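Local coordinates for serine racemase (Enterococcus faecalis, PDB 4ECL), which belongs to the alanine racemase family and is the cytoplasmic part of VanTG, pairing a TIM-barrel domain with a mainly beta C-terminal domain, at residues Ala155-Leu161 and Ile196-Ile201. Numbering follows the deposited sequence.
Sequences AGIFTHL and IPKVHI
Phe158 and His200 lie side by side where two neighbouring parallel strands of the TIM barrel meet, and they illustrate how a flat polar ring is fixed inside a barrel. Their planes are tilted by only 8°, yet the rings are slid apart and barely overlap, with centroids 4.6 Å apart. What sits over the centre of the imidazole is Phe158 CB, a CH-pi contact 3.3 Å from the His200 ring centroid. Both side chains place CG between the backbone N and the carbonyl carbon (chi1 75° and 49°), which turns the rings the same way. On the opposite face, Ile157 CG2 meets Val199 CG2, and Pro197 CG packs in from the preceding loop, 3.8 Å from Ile157 CG2. Between the faces, Ile157 N lies almost in line with the Lys198 carbonyl, 2.9 Å from its O; Thr159 N to His200 O is longer, and two further backbone bonds are weak. Farther along, a water accepts from Leu161 N and donates to Ile201 O. Helix 169-191 completes this beta-alpha-beta crossover, its Phe182 touching Val199. Arg219 NH1 donates to His200 ND1, leaving NE2 probably protonated toward its hydrogen-bond partner His123 ND1, consistent with a neutral, rotationally fixed imidazole.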
loop_
_atom_site.group_PDB
_atom_site.type_symbol
_atom_site.label_atom_id
_atom_site.label_comp_id
_atom_site.label_asym_id
_atom_site.label_seq_id
_atom_site.Cartn_x
_atom_site.Cartn_y
_atom_site.Cartn_z
ATOM N N ALA A 155 3.640 24.702 -23.282
ATOM C CA ALA A 155 3.681 23.788 -24.421
ATOM C C ALA A 155 2.373 23.011 -24.556
ATOM O O ALA A 155 2.170 22.262 -25.510
ATOM C CB ALA A 155 4.872 22.825 -24.285
ATOM N N GLY A 156 1.484 23.193 -23.588
ATOM C CA GLY A 156 0.186 22.563 -23.649
ATOM C C GLY A 156 -0.821 23.155 -22.697
ATOM O O GLY A 156 -0.492 23.954 -21.814
ATOM N N ILE A 157 -2.069 22.765 -22.881
ATOM C CA ILE A 157 -3.148 23.233 -22.033
ATOM C C ILE A 157 -4.127 22.076 -21.923
ATOM O O ILE A 157 -4.403 21.401 -22.910
ATOM C CB ILE A 157 -3.811 24.508 -22.615
ATOM C CG1 ILE A 157 -5.122 24.815 -21.903
ATOM C CG2 ILE A 157 -4.046 24.372 -24.094
ATOM C CD1 ILE A 157 -5.589 26.233 -22.140
ATOM N N PHE A 158 -4.626 21.817 -20.723
ATOM C CA PHE A 158 -5.427 20.622 -20.530
ATOM C C PHE A 158 -6.444 20.729 -19.419
ATOM O O PHE A 158 -6.396 21.662 -18.617
ATOM C CB PHE A 158 -4.522 19.393 -20.336
ATOM C CG PHE A 158 -3.845 19.293 -18.979
ATOM C CD1 PHE A 158 -2.692 20.017 -18.696
ATOM C CD2 PHE A 158 -4.321 18.409 -18.022
ATOM C CE1 PHE A 158 -2.058 19.895 -17.472
ATOM C CE2 PHE A 158 -3.690 18.274 -16.790
ATOM C CZ PHE A 158 -2.559 19.010 -16.512
ATOM N N THR A 159 -7.369 19.768 -19.395
ATOM C CA THR A 159 -8.337 19.641 -18.314
ATOM C C THR A 159 -8.666 18.167 -18.046
ATOM O O THR A 159 -8.293 17.294 -18.826
ATOM C CB THR A 159 -9.623 20.459 -18.605
ATOM O OG1 THR A 159 -10.411 20.588 -17.406
ATOM C CG2 THR A 159 -10.439 19.813 -19.724
ATOM N N HIS A 160 -9.333 17.889 -16.930
ATOM C CA HIS A 160 -9.751 16.533 -16.598
ATOM C C HIS A 160 -11.268 16.460 -16.564
ATOM O O HIS A 160 -11.919 17.331 -15.982
ATOM C CB HIS A 160 -9.205 16.112 -15.227
ATOM C CG HIS A 160 -7.913 15.357 -15.290
ATOM N ND1 HIS A 160 -6.686 15.981 -15.358
ATOM C CD2 HIS A 160 -7.658 14.026 -15.296
ATOM C CE1 HIS A 160 -5.729 15.070 -15.400
ATOM N NE2 HIS A 160 -6.293 13.875 -15.366
ATOM N N LEU A 161 -11.830 15.418 -17.173
ATOM C CA LEU A 161 -13.272 15.194 -17.129
ATOM C C LEU A 161 -13.668 14.433 -15.869
ATOM O O LEU A 161 -13.006 13.471 -15.475
ATOM C CB LEU A 161 -13.730 14.437 -18.368
ATOM C CG LEU A 161 -13.364 15.108 -19.688
ATOM C CD1 LEU A 161 -13.670 14.170 -20.877
ATOM C CD2 LEU A 161 -14.105 16.446 -19.827
ATOM N N ILE A 196 -2.827 28.565 -29.959
ATOM C CA ILE A 196 -3.014 27.496 -28.983
ATOM C C ILE A 196 -1.919 26.423 -29.062
ATOM O O ILE A 196 -1.557 25.974 -30.150
ATOM C CB ILE A 196 -4.406 26.842 -29.170
ATOM C CG1 ILE A 196 -5.488 27.920 -29.281
ATOM C CG2 ILE A 196 -4.727 25.869 -28.039
ATOM C CD1 ILE A 196 -5.546 28.866 -28.089
ATOM N N PRO A 197 -1.376 26.016 -27.905
ATOM C CA PRO A 197 -0.429 24.889 -27.862
ATOM C C PRO A 197 -1.130 23.526 -27.952
ATOM O O PRO A 197 -2.305 23.464 -28.327
ATOM C CB PRO A 197 0.239 25.056 -26.498
ATOM C CG PRO A 197 -0.810 25.701 -25.653
ATOM C CD PRO A 197 -1.537 26.653 -26.586
ATOM N N LYS A 198 -0.419 22.447 -27.621
ATOM C CA LYS A 198 -1.015 21.115 -27.626
ATOM C C LYS A 198 -2.153 20.998 -26.616
ATOM O O LYS A 198 -2.087 21.542 -25.509
ATOM C CB LYS A 198 0.047 20.044 -27.367
ATOM C CG LYS A 198 1.191 20.086 -28.371
ATOM C CD LYS A 198 2.098 18.870 -28.247
ATOM C CE LYS A 198 3.063 18.792 -29.420
ATOM N NZ LYS A 198 3.704 17.444 -29.488
ATOM N N VAL A 199 -3.201 20.287 -27.008
ATOM C CA VAL A 199 -4.391 20.148 -26.177
ATOM C C VAL A 199 -4.600 18.703 -25.724
ATOM O O VAL A 199 -4.428 17.766 -26.513
ATOM C CB VAL A 199 -5.640 20.602 -26.955
ATOM C CG1 VAL A 199 -6.909 20.276 -26.190
ATOM C CG2 VAL A 199 -5.563 22.109 -27.271
ATOM N N HIS A 200 -4.982 18.518 -24.462
ATOM C CA HIS A 200 -5.485 17.218 -24.040
ATOM C C HIS A 200 -6.592 17.322 -22.995
ATOM O O HIS A 200 -6.545 18.153 -22.109
ATOM C CB HIS A 200 -4.355 16.255 -23.634
ATOM C CG HIS A 200 -3.350 16.830 -22.676
ATOM N ND1 HIS A 200 -3.274 16.444 -21.355
ATOM C CD2 HIS A 200 -2.343 17.718 -22.865
ATOM C CE1 HIS A 200 -2.281 17.087 -20.763
ATOM N NE2 HIS A 200 -1.705 17.873 -21.657
ATOM N N ILE A 201 -7.593 16.467 -23.131
ATOM C CA ILE A 201 -8.825 16.540 -22.358
ATOM C C ILE A 201 -9.148 15.141 -21.836
ATOM O O ILE A 201 -9.744 14.978 -20.768
ATOM C CB ILE A 201 -9.981 17.015 -23.289
ATOM C CG1 ILE A 201 -9.773 18.474 -23.688
ATOM C CG2 ILE A 201 -11.357 16.866 -22.646
ATOM C CD1 ILE A 201 -10.546 18.847 -24.951
HETATM O O HOH W 1 -9.986 13.675 -18.372
#